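Local coordinates for protein japanin (Rhipicephalus appendiculatus, PDB 4BQU) that binds cholesterol in an internal pocket and modulates the host immune response, blocking the differentiation of dendritic cells from monocytes, at residues G27-R32 and R43-V48; A6-T11 and Y97-L102; T37-T42 and Q64-P69. All coordinates share one frame; numbering follows the deposited sequence.

From the N terminus the chain first lays down 6-11, the loop ahead of strand 12-18, and is met again by 97-102, so contact 2 closes a long loop that holds both other contacts. Within it, 27-32 comes next, followed by 37-42, 43-48 and 64-69. Contact 1 pairs the first with the third of these and contact 3 the second with the fourth, so the two cross along the sequence. They share strand 40-49, which lies between strands 29-37 and 57-66 in the curled antiparallel sheet. Contact 2 brings the N-terminal loop to the hairpin of strands 91-98 and 101-106, while the same loop also touches both other contacts.

Contact 1 of 3, residues G27-R32 and R43-V48; sequences GCVKTR and RSLIYV. With CLR (cholesterol), chain F; EDO (1,2-ethanediol), chain H.
Strands 29-32 and 43-48 run antiparallel, their axes 4.6 Å apart at closest and 160° between directions; G27 with V48 and K30 with I46 are hydrogen-bonded pairs, and the register slips by one residue between them, a beta bulge at the corner where C28 lies. C28 is in a disulfide with C150, while its CB rests on V48. The polar centre of the contact is T31. Its OG1 lies opposite the backbone N (chi1 173°), where it accepts a bond from R43 NE at 2.9 Å and gives its proton to S44 O at 2.8 Å, so two bonds fix its rotation. R43 takes T31 side-on: NH2 also reaches T31 O at 3.3 Å, approaching from above the carbonyl plane, although that oxygen lies nearly in the plane of the guanidinium. A threonine suits this place because its other branch, CG2, is a methyl that meets the cholesterol tail. The remaining guanidinium hydrogens serve carbonyls of the N-terminal loop. Also against the ligand, V29 CG2 approaches cholesterol C1 at 3.9 Å, and L45 CD1 comes to 3.8 Å from cholesterol C21; branched aliphatic residues give the sterol an apolar wall. The face bearing K30, R32 and I46 is mixed in character and nearer the solvent. There K30 lays its CG against I46 CB at 3.9 Å and runs on extended, until NZ bonds O2 of a 1,2-ethanediol, probably from the crystallisation liquor, at 2.7 Å. R32 NE and NH2 bind that oxygen from the guanidinium edge. Alternating strand residues, with V29, L45 and the T31 methyl on the ligand and K30 and R32 outward, are characteristic of a lipocalin barrel, whose strands here line the cholesterol pocket.

Contact 2 of 3, residues A6-T11 and Y97-L102; sequences AINTQT and YDNDFL. With EDO (1,2-ethanediol), chain H.
A6 meets L102 and, further along, N8 and Q10 face N99 and D100, with no direct hydrogen bond across the gap. The apolar touch is A6 CB against L102 CD2 at 4.0 Å; L102 swings its CG opposite the backbone N (chi1 177°), sending the methyl toward the loop. A6 also touches the cholesterol; the small methyl of an alanine can meet ligand and leucine together. The polar half depends on one water. N8 ND2 gives it a bond at 3.2 Å; it can donate to Q10 OE1 (3.1 Å) and N99 O (2.6 Å), but further acceptors nearby compete for its two protons, so these two bonds may not both be made at all times. Asparagine and glutamine serve well here, offering an amide N-H or a carbonyl oxygen at the end of a flexible stem. Q10 NE2 stays 3.9 Å from D100 OD1, the amide and carboxylate planes nearly perpendicular. In the next shell, N99 OD1 is hydrogen-bonded to S3, and D100 OD1 to T119, which sets the direction of both turn side chains. The turn is held from within by D98 N to F101 O at 3.0 Å and by N99 N to D98 OD1 at 2.9 Å, the latter meeting the anti side of the carboxylate. On the loop side, T11 OG1 bonds ethanediol O1 at 2.8 Å, and R43 gathers the carbonyls of A6, N8 and Q10, fixing the curve of the chain. The N-terminal loop thus lies between strand 40-49, which supplies R43, and the hairpin of strands 91-98 and 101-106, whose later strand pairs with 114-118.

Contact 3 of 3, residues T37-T42 and Q64-P69; sequences TGDWVT and QVKWEP
K66 lies along W40 and D39. Its CB sits over the face of W40, 3.6 Å from the centroid of the six-membered ring and 7° off its normal, a CH-pi contact. CG is turned anti to the backbone N (chi1 -158°) and the rest runs extended, keeping the chain against both neighbours. CG meets D39 O at 3.6 Å, CD passes W40 CZ2 at 3.9 Å, and CE rests near D39 CB at 3.9 Å. At the tip, NZ is 4.3 Å from D39 OD2, too far for a salt bridge. Lysine suits the place because its methylenes cover an aromatic ring while its ammonium group lies beyond it, near D39 but also close to the like-charged R75; W40 has a cation-pi partner as well, K77. Replacing W40 with an alanine would probably uncover the K66 methylenes and deprive K77 of its aromatic partner. Between the backbones, V41 N bonds V65 O and V65 N bonds V41 O, both at 2.9 Å, a hydrogen-bonded antiparallel pair, and a water links D39 O to W67 N. G38 takes the positive phi of the type II' turn from T37 to W40, a position glycine fills readily; this turn links strand 29-37 to 40-49. The V41-V65 and W40-K66 contacts join one end of the hairpin of strands 40-49 and 57-66, part of the lipocalin barrel wall, with V65 reaching in to the cholesterol.

Contact 1 of 3, residues G27-R32 and R43-V48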
loop_
_atom_site.group_PDB
_atom_site.type_symbol
_atom_site.label_atom_id
_atom_site.label_comp_id
_atom_site.label_asym_id
_atom_site.label_seq_id
_atom_site.Cartn_x
_atom_site.Cartn_y
_atom_site.Cartn_z
ATOM N N GLY A 27 -4.227 5.571 10.023
ATOM C CA GLY A 27 -3.180 4.659 10.462
ATOM C C GLY A 27 -3.508 3.207 10.233
ATOM O O GLY A 27 -4.579 2.863 9.733
ATOM N N CYS A 28 -2.521 2.353 10.541
ATOM C CA CYS A 28 -2.622 0.904 10.450
ATOM C C CYS A 28 -3.128 0.493 9.053
ATOM O O CYS A 28 -3.987 -0.384 8.930
ATOM C CB CYS A 28 -3.536 0.387 11.565
ATOM S SG CYS A 28 -3.158 1.009 13.232
ATOM N N VAL A 29 -2.563 1.111 8.004
ATOM C CA VAL A 29 -2.985 0.833 6.628
ATOM C C VAL A 29 -2.505 -0.558 6.151
ATOM O O VAL A 29 -1.335 -0.914 6.272
ATOM C CB VAL A 29 -2.584 1.963 5.649
ATOM C CG1 VAL A 29 -3.010 1.624 4.221
ATOM C CG2 VAL A 29 -3.177 3.293 6.098
ATOM N N LYS A 30 -3.446 -1.344 5.626
ATOM C CA LYS A 30 -3.148 -2.642 5.058
ATOM C C LYS A 30 -4.199 -3.010 4.012
ATOM O O LYS A 30 -5.263 -2.417 3.963
ATOM C CB LYS A 30 -3.034 -3.731 6.108
ATOM C CG LYS A 30 -4.345 -4.002 6.886
ATOM C CD LYS A 30 -4.169 -5.027 7.962
ATOM C CE LYS A 30 -5.451 -5.236 8.704
ATOM N NZ LYS A 30 -5.295 -6.213 9.794
ATOM N N THR A 31 -3.872 -3.965 3.169
ATOM C CA THR A 31 -4.741 -4.500 2.181
ATOM C C THR A 31 -4.781 -6.023 2.267
ATOM O O THR A 31 -3.741 -6.666 2.107
ATOM C CB THR A 31 -4.314 -4.009 0.751
ATOM O OG1 THR A 31 -5.104 -4.694 -0.215
ATOM C CG2 THR A 31 -2.862 -4.233 0.434
ATOM N N ARG A 32 -5.973 -6.608 2.420
ATOM C CA ARG A 32 -6.126 -8.057 2.388
ATOM C C ARG A 32 -6.652 -8.522 1.043
ATOM O O ARG A 32 -7.453 -7.838 0.434
ATOM C CB ARG A 32 -7.121 -8.549 3.431
ATOM C CG ARG A 32 -6.774 -8.267 4.845
ATOM C CD ARG A 32 -7.593 -9.200 5.729
ATOM N NE ARG A 32 -7.294 -9.028 7.147
ATOM C CZ ARG A 32 -8.122 -8.567 8.085
ATOM N NH1 ARG A 32 -9.355 -8.186 7.771
ATOM N NH2 ARG A 32 -7.712 -8.470 9.348
ATOM N N ARG A 43 -9.279 -6.790 -3.476
ATOM C CA ARG A 43 -8.613 -6.647 -2.202
ATOM C C ARG A 43 -9.423 -5.650 -1.375
ATOM O O ARG A 43 -10.258 -4.927 -1.907
ATOM C CB ARG A 43 -7.195 -6.128 -2.357
ATOM C CG ARG A 43 -6.283 -6.915 -3.286
ATOM C CD ARG A 43 -4.843 -6.393 -3.188
ATOM N NE ARG A 43 -4.191 -6.846 -1.959
ATOM C CZ ARG A 43 -3.572 -8.005 -1.794
ATOM N NH1 ARG A 43 -3.430 -8.842 -2.812
ATOM N NH2 ARG A 43 -3.053 -8.325 -0.606
ATOM N N SER A 44 -9.185 -5.632 -0.068
ATOM C CA SER A 44 -9.786 -4.654 0.822
ATOM C C SER A 44 -8.691 -3.672 1.188
ATOM O O SER A 44 -7.516 -4.028 1.149
ATOM C CB SER A 44 -10.279 -5.320 2.099
ATOM O OG SER A 44 -9.174 -5.765 2.864
ATOM N N LEU A 45 -9.061 -2.433 1.510
ATOM C CA LEU A 45 -8.133 -1.476 2.080
ATOM C C LEU A 45 -8.675 -1.261 3.477
ATOM O O LEU A 45 -9.783 -0.735 3.641
ATOM C CB LEU A 45 -7.976 -0.137 1.382
ATOM C CG LEU A 45 -6.776 0.607 1.997
ATOM C CD1 LEU A 45 -5.492 0.347 1.239
ATOM C CD2 LEU A 45 -7.004 2.003 2.072
ATOM N N ILE A 46 -7.906 -1.744 4.475
ATOM C CA ILE A 46 -8.280 -1.603 5.867
ATOM C C ILE A 46 -7.418 -0.464 6.441
ATOM O O ILE A 46 -6.197 -0.468 6.241
ATOM C CB ILE A 46 -8.047 -2.923 6.648
ATOM C CG1 ILE A 46 -8.611 -4.170 5.936
ATOM C CG2 ILE A 46 -8.631 -2.814 8.068
ATOM C CD1 ILE A 46 -10.061 -4.152 5.737
ATOM N N TYR A 47 -8.041 0.455 7.210
ATOM C CA TYR A 47 -7.340 1.541 7.877
ATOM C C TYR A 47 -8.069 1.862 9.174
ATOM O O TYR A 47 -9.235 1.498 9.349
ATOM C CB TYR A 47 -7.179 2.768 6.983
ATOM C CG TYR A 47 -8.484 3.333 6.454
ATOM C CD1 TYR A 47 -9.113 2.769 5.347
ATOM C CD2 TYR A 47 -9.098 4.416 7.071
ATOM C CE1 TYR A 47 -10.324 3.261 4.875
ATOM C CE2 TYR A 47 -10.302 4.935 6.594
ATOM C CZ TYR A 47 -10.910 4.360 5.489
ATOM O OH TYR A 47 -12.113 4.851 5.005
ATOM N N VAL A 48 -7.375 2.515 10.092
ATOM C CA VAL A 48 -7.923 2.890 11.380
ATOM C C VAL A 48 -7.902 4.419 11.506
ATOM O O VAL A 48 -6.902 5.070 11.185
ATOM C CB VAL A 48 -7.173 2.160 12.521
ATOM C CG1 VAL A 48 -7.609 2.663 13.867
ATOM C CG2 VAL A 48 -7.405 0.657 12.429
HETATM C C1 CLR F . -2.793 6.302 3.667
HETATM C C2 CLR F . -2.502 7.374 4.724
HETATM C C3 CLR F . -1.039 7.788 4.698
HETATM C C4 CLR F . -0.642 8.262 3.309
HETATM C C5 CLR F . -0.983 7.247 2.240
HETATM C C6 CLR F . -0.065 6.870 1.359
HETATM C C7 CLR F . -0.290 5.871 0.270
HETATM C C8 CLR F . -1.768 5.665 -0.037
HETATM C C9 CLR F . -2.540 5.481 1.283
HETATM C C10 CLR F . -2.425 6.724 2.231
HETATM C C11 CLR F . -3.994 5.048 1.025
HETATM C C12 CLR F . -4.134 3.860 0.068
HETATM C C13 CLR F . -3.428 4.085 -1.284
HETATM C C14 CLR F . -1.964 4.432 -0.933
HETATM C C15 CLR F . -1.248 4.357 -2.286
HETATM C C16 CLR F . -1.932 3.167 -2.981
HETATM C C17 CLR F . -3.195 2.828 -2.166
HETATM C C18 CLR F . -4.132 5.194 -2.087
HETATM C C19 CLR F . -3.362 7.872 1.792
HETATM C C20 CLR F . -4.326 2.279 -3.059
HETATM C C21 CLR F . -5.564 1.839 -2.294
HETATM C C22 CLR F . -3.834 1.115 -3.936
HETATM C C23 CLR F . -3.132 -0.051 -3.230
HETATM C C24 CLR F . -2.692 -1.131 -4.233
HETATM C C25 CLR F . -1.784 -2.294 -3.775
HETATM C C26 CLR F . -1.259 -2.170 -2.383
HETATM C C27 CLR F . -2.285 -3.679 -4.047
HETATM O O1 CLR F . -0.825 8.837 5.653
HETATM C C1 EDO H . -3.617 -10.594 8.030
HETATM O O1 EDO H . -4.722 -10.922 7.227
HETATM C C2 EDO H . -4.122 -9.902 9.276
HETATM O O2 EDO H . -4.785 -8.725 8.902
#

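Contact 2 of 3, residues A6-T11 and Y97-L102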
loop_
_atom_site.group_PDB
_atom_site.type_symbol
_atom_site.label_atom_id
_atom_site.label_comp_id
_atom_site.label_asym_id
_atom_site.label_seq_id
_atom_site.Cartn_x
_atom_site.Cartn_y
_atom_site.Cartn_z
ATOM N N ALA A 6 0.648 -7.698 -5.238
ATOM C CA ALA A 6 -0.680 -7.100 -5.417
ATOM C C ALA A 6 -1.760 -8.099 -5.834
ATOM O O ALA A 6 -2.929 -7.889 -5.520
ATOM C CB ALA A 6 -0.622 -5.976 -6.431
ATOM N N ILE A 7 -1.381 -9.185 -6.509
ATOM C CA ILE A 7 -2.340 -10.214 -6.953
ATOM C C ILE A 7 -2.212 -11.519 -6.157
ATOM O O ILE A 7 -3.014 -12.429 -6.385
ATOM C CB ILE A 7 -2.240 -10.429 -8.501
ATOM C CG1 ILE A 7 -0.830 -10.821 -8.953
ATOM C CG2 ILE A 7 -2.688 -9.159 -9.210
ATOM C CD1 ILE A 7 -0.772 -11.585 -10.137
ATOM N N ASN A 8 -1.259 -11.603 -5.186
ATOM C CA ASN A 8 -1.109 -12.768 -4.302
ATOM C C ASN A 8 -2.024 -12.634 -3.089
ATOM O O ASN A 8 -2.553 -11.556 -2.816
ATOM C CB ASN A 8 0.319 -12.954 -3.842
ATOM C CG ASN A 8 1.301 -13.120 -4.958
ATOM O OD1 ASN A 8 0.938 -13.482 -6.094
ATOM N ND2 ASN A 8 2.579 -12.851 -4.651
ATOM N N THR A 9 -2.190 -13.748 -2.345
ATOM C CA THR A 9 -3.125 -13.831 -1.229
ATOM C C THR A 9 -2.653 -13.268 0.100
ATOM O O THR A 9 -3.469 -13.104 0.993
ATOM C CB THR A 9 -3.555 -15.277 -1.027
ATOM O OG1 THR A 9 -2.402 -16.032 -0.637
ATOM C CG2 THR A 9 -4.225 -15.865 -2.301
ATOM N N GLN A 10 -1.372 -12.946 0.239
ATOM C CA GLN A 10 -0.839 -12.433 1.493
ATOM C C GLN A 10 -1.233 -10.976 1.711
ATOM O O GLN A 10 -1.356 -10.211 0.756
ATOM C CB GLN A 10 0.698 -12.593 1.558
ATOM C CG GLN A 10 1.188 -14.032 1.476
ATOM C CD GLN A 10 2.694 -14.060 1.391
ATOM O OE1 GLN A 10 3.276 -14.260 0.314
ATOM N NE2 GLN A 10 3.359 -13.800 2.518
ATOM N N THR A 11 -1.476 -10.607 2.979
ATOM C CA THR A 11 -1.802 -9.237 3.341
ATOM C C THR A 11 -0.542 -8.379 3.200
ATOM O O THR A 11 0.565 -8.849 3.468
ATOM C CB THR A 11 -2.364 -9.197 4.772
ATOM O OG1 THR A 11 -3.522 -10.034 4.830
ATOM C CG2 THR A 11 -2.687 -7.755 5.248
ATOM N N TYR A 97 9.692 -5.346 -6.759
ATOM C CA TYR A 97 9.009 -6.192 -5.796
ATOM C C TYR A 97 9.693 -7.539 -5.644
ATOM O O TYR A 97 10.622 -7.880 -6.383
ATOM C CB TYR A 97 7.531 -6.428 -6.195
ATOM C CG TYR A 97 7.409 -7.193 -7.481
ATOM C CD1 TYR A 97 7.358 -8.587 -7.490
ATOM C CD2 TYR A 97 7.348 -6.532 -8.696
ATOM C CE1 TYR A 97 7.304 -9.298 -8.684
ATOM C CE2 TYR A 97 7.254 -7.224 -9.885
ATOM C CZ TYR A 97 7.229 -8.611 -9.886
ATOM O OH TYR A 97 7.131 -9.310 -11.081
ATOM N N ASP A 98 9.194 -8.292 -4.673
ATOM C CA ASP A 98 9.559 -9.669 -4.389
ATOM C C ASP A 98 8.290 -10.252 -3.755
ATOM O O ASP A 98 7.258 -9.568 -3.741
ATOM C CB ASP A 98 10.776 -9.709 -3.451
ATOM C CG ASP A 98 11.629 -10.903 -3.508
ATOM O OD1 ASP A 98 11.181 -11.974 -3.029
ATOM O OD2 ASP A 98 12.801 -10.758 -3.922
ATOM N N ASN A 99 8.335 -11.460 -3.214
ATOM C CA ASN A 99 7.134 -12.037 -2.596
ATOM C C ASN A 99 6.691 -11.254 -1.345
ATOM O O ASN A 99 5.519 -11.296 -0.990
ATOM C CB ASN A 99 7.395 -13.488 -2.160
ATOM C CG ASN A 99 7.512 -14.460 -3.304
ATOM O OD1 ASN A 99 6.537 -14.733 -4.015
ATOM N ND2 ASN A 99 8.704 -15.031 -3.488
ATOM N N ASP A 100 7.630 -10.603 -0.661
ATOM C CA ASP A 100 7.336 -9.924 0.584
ATOM C C ASP A 100 7.363 -8.393 0.539
ATOM O O ASP A 100 7.163 -7.777 1.572
ATOM C CB ASP A 100 8.291 -10.476 1.659
ATOM C CG ASP A 100 8.132 -11.987 1.834
ATOM O OD1 ASP A 100 6.999 -12.442 2.097
ATOM O OD2 ASP A 100 9.115 -12.715 1.616
ATOM N N PHE A 101 7.539 -7.776 -0.612
ATOM C CA PHE A 101 7.465 -6.307 -0.706
ATOM C C PHE A 101 7.058 -5.839 -2.086
ATOM O O PHE A 101 7.273 -6.545 -3.074
ATOM C CB PHE A 101 8.755 -5.607 -0.241
ATOM C CG PHE A 101 9.775 -5.364 -1.317
ATOM C CD1 PHE A 101 10.666 -6.363 -1.690
ATOM C CD2 PHE A 101 9.862 -4.131 -1.950
ATOM C CE1 PHE A 101 11.597 -6.145 -2.727
ATOM C CE2 PHE A 101 10.796 -3.911 -2.965
ATOM C CZ PHE A 101 11.662 -4.919 -3.342
ATOM N N LEU A 102 6.497 -4.626 -2.131
ATOM C CA LEU A 102 6.030 -3.959 -3.344
ATOM C C LEU A 102 6.258 -2.448 -3.197
ATOM O O LEU A 102 5.833 -1.850 -2.195
ATOM C CB LEU A 102 4.530 -4.262 -3.543
ATOM C CG LEU A 102 3.844 -3.591 -4.718
ATOM C CD1 LEU A 102 4.475 -3.986 -6.025
ATOM C CD2 LEU A 102 2.344 -3.888 -4.736
HETATM C C1 EDO H . -3.617 -10.594 8.030
HETATM O O1 EDO H . -4.722 -10.922 7.227
HETATM C C2 EDO H . -4.122 -9.902 9.276
HETATM O O2 EDO H . -4.785 -8.725 8.902
HETATM O O HOH W 1 3.131 -11.910 -1.668
#

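Contact 3 of 3, residues T37-T42 and Q64-P69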
loop_
_atom_site.group_PDB
_atom_site.type_symbol
_atom_site.label_atom_id
_atom_site.label_comp_id
_atom_site.label_asym_id
_atom_site.label_seq_id
_atom_site.Cartn_x
_atom_site.Cartn_y
_atom_site.Cartn_z
ATOM N N THR A 37 -11.994 -12.582 -9.899
ATOM C CA THR A 37 -12.967 -12.812 -10.966
ATOM C C THR A 37 -12.237 -12.456 -12.235
ATOM O O THR A 37 -11.904 -11.290 -12.426
ATOM C CB THR A 37 -14.259 -11.985 -10.787
ATOM O OG1 THR A 37 -14.716 -12.097 -9.440
ATOM C CG2 THR A 37 -15.356 -12.450 -11.721
ATOM N N GLY A 38 -11.882 -13.464 -13.027
ATOM C CA GLY A 38 -11.071 -13.282 -14.221
ATOM C C GLY A 38 -9.670 -12.820 -13.838
ATOM O O GLY A 38 -9.057 -13.368 -12.919
ATOM N N ASP A 39 -9.201 -11.747 -14.476
ATOM C CA ASP A 39 -7.890 -11.133 -14.213
ATOM C C ASP A 39 -7.953 -10.061 -13.118
ATOM O O ASP A 39 -6.911 -9.500 -12.764
ATOM C CB ASP A 39 -7.349 -10.472 -15.489
ATOM C CG ASP A 39 -7.237 -11.399 -16.668
ATOM O OD1 ASP A 39 -6.841 -12.570 -16.465
ATOM O OD2 ASP A 39 -7.509 -10.947 -17.801
ATOM N N TRP A 40 -9.155 -9.735 -12.612
ATOM C CA TRP A 40 -9.299 -8.731 -11.569
ATOM C C TRP A 40 -9.310 -9.383 -10.180
ATOM O O TRP A 40 -10.161 -10.236 -9.898
ATOM C CB TRP A 40 -10.572 -7.900 -11.789
ATOM C CG TRP A 40 -10.475 -6.989 -12.975
ATOM C CD1 TRP A 40 -10.915 -7.240 -14.243
ATOM C CD2 TRP A 40 -9.957 -5.655 -12.987
ATOM N NE1 TRP A 40 -10.610 -6.181 -15.067
ATOM C CE2 TRP A 40 -10.044 -5.182 -14.316
ATOM C CE3 TRP A 40 -9.327 -4.851 -12.029
ATOM C CZ2 TRP A 40 -9.553 -3.929 -14.693
ATOM C CZ3 TRP A 40 -8.851 -3.611 -12.401
ATOM C CH2 TRP A 40 -8.968 -3.155 -13.712
ATOM N N VAL A 41 -8.372 -8.964 -9.318
ATOM C CA VAL A 41 -8.262 -9.432 -7.932
ATOM C C VAL A 41 -8.941 -8.376 -7.047
ATOM O O VAL A 41 -8.637 -7.202 -7.159
ATOM C CB VAL A 41 -6.773 -9.669 -7.528
ATOM C CG1 VAL A 41 -6.579 -9.731 -5.992
ATOM C CG2 VAL A 41 -6.235 -10.925 -8.201
ATOM N N THR A 42 -9.853 -8.791 -6.189
ATOM C CA THR A 42 -10.498 -7.869 -5.258
ATOM C C THR A 42 -9.745 -7.950 -3.938
ATOM O O THR A 42 -9.546 -9.039 -3.387
ATOM C CB THR A 42 -11.991 -8.184 -5.061
ATOM O OG1 THR A 42 -12.628 -8.141 -6.332
ATOM C CG2 THR A 42 -12.666 -7.190 -4.129
ATOM N N GLN A 64 -10.226 -3.174 -6.753
ATOM C CA GLN A 64 -9.741 -4.275 -7.578
ATOM C C GLN A 64 -8.477 -3.900 -8.283
ATOM O O GLN A 64 -8.279 -2.738 -8.603
ATOM C CB GLN A 64 -10.801 -4.692 -8.612
ATOM C CG GLN A 64 -12.157 -4.981 -8.003
ATOM C CD GLN A 64 -13.104 -5.497 -9.032
ATOM O OE1 GLN A 64 -13.206 -6.700 -9.269
ATOM N NE2 GLN A 64 -13.810 -4.601 -9.674
ATOM N N VAL A 65 -7.619 -4.888 -8.528
ATOM C CA VAL A 65 -6.393 -4.666 -9.250
ATOM C C VAL A 65 -6.243 -5.673 -10.366
ATOM O O VAL A 65 -6.688 -6.816 -10.237
ATOM C CB VAL A 65 -5.123 -4.588 -8.362
ATOM C CG1 VAL A 65 -5.287 -3.542 -7.291
ATOM C CG2 VAL A 65 -4.757 -5.936 -7.762
ATOM N N LYS A 66 -5.675 -5.192 -11.495
ATOM C CA LYS A 66 -5.318 -6.011 -12.634
ATOM C C LYS A 66 -3.815 -5.861 -12.884
ATOM O O LYS A 66 -3.295 -4.753 -12.827
ATOM C CB LYS A 66 -6.076 -5.585 -13.878
ATOM C CG LYS A 66 -6.174 -6.667 -14.927
ATOM C CD LYS A 66 -6.743 -6.114 -16.231
ATOM C CE LYS A 66 -6.546 -7.112 -17.343
ATOM N NZ LYS A 66 -7.286 -6.768 -18.582
ATOM N N TRP A 67 -3.116 -6.967 -13.136
ATOM C CA TRP A 67 -1.693 -6.925 -13.491
ATOM C C TRP A 67 -1.470 -7.856 -14.671
ATOM O O TRP A 67 -1.675 -9.062 -14.535
ATOM C CB TRP A 67 -0.801 -7.350 -12.314
ATOM C CG TRP A 67 0.679 -7.219 -12.586
ATOM C CD1 TRP A 67 1.346 -6.098 -12.985
ATOM C CD2 TRP A 67 1.640 -8.277 -12.587
ATOM N NE1 TRP A 67 2.674 -6.379 -13.164
ATOM C CE2 TRP A 67 2.888 -7.707 -12.906
ATOM C CE3 TRP A 67 1.567 -9.666 -12.388
ATOM C CZ2 TRP A 67 4.052 -8.464 -12.960
ATOM C CZ3 TRP A 67 2.730 -10.409 -12.394
ATOM C CH2 TRP A 67 3.962 -9.805 -12.643
ATOM N N GLU A 68 -1.095 -7.309 -15.834
ATOM C CA GLU A 68 -0.734 -8.127 -16.987
ATOM C C GLU A 68 0.686 -8.643 -16.675
ATOM O O GLU A 68 1.463 -7.891 -16.090
ATOM C CB GLU A 68 -0.726 -7.317 -18.299
ATOM C CG GLU A 68 -2.059 -6.690 -18.682
ATOM C CD GLU A 68 -3.045 -7.586 -19.414
ATOM O OE1 GLU A 68 -3.390 -8.671 -18.895
ATOM O OE2 GLU A 68 -3.521 -7.160 -20.490
ATOM N N PRO A 69 1.011 -9.921 -16.952
ATOM C CA PRO A 69 2.351 -10.449 -16.601
ATOM C C PRO A 69 3.544 -9.607 -17.053
ATOM O O PRO A 69 3.654 -9.241 -18.215
ATOM C CB PRO A 69 2.372 -11.817 -17.282
ATOM C CG PRO A 69 0.973 -12.222 -17.357
ATOM C CD PRO A 69 0.200 -10.955 -17.622
HETATM O O HOH W 2 -4.265 -9.393 -12.707
#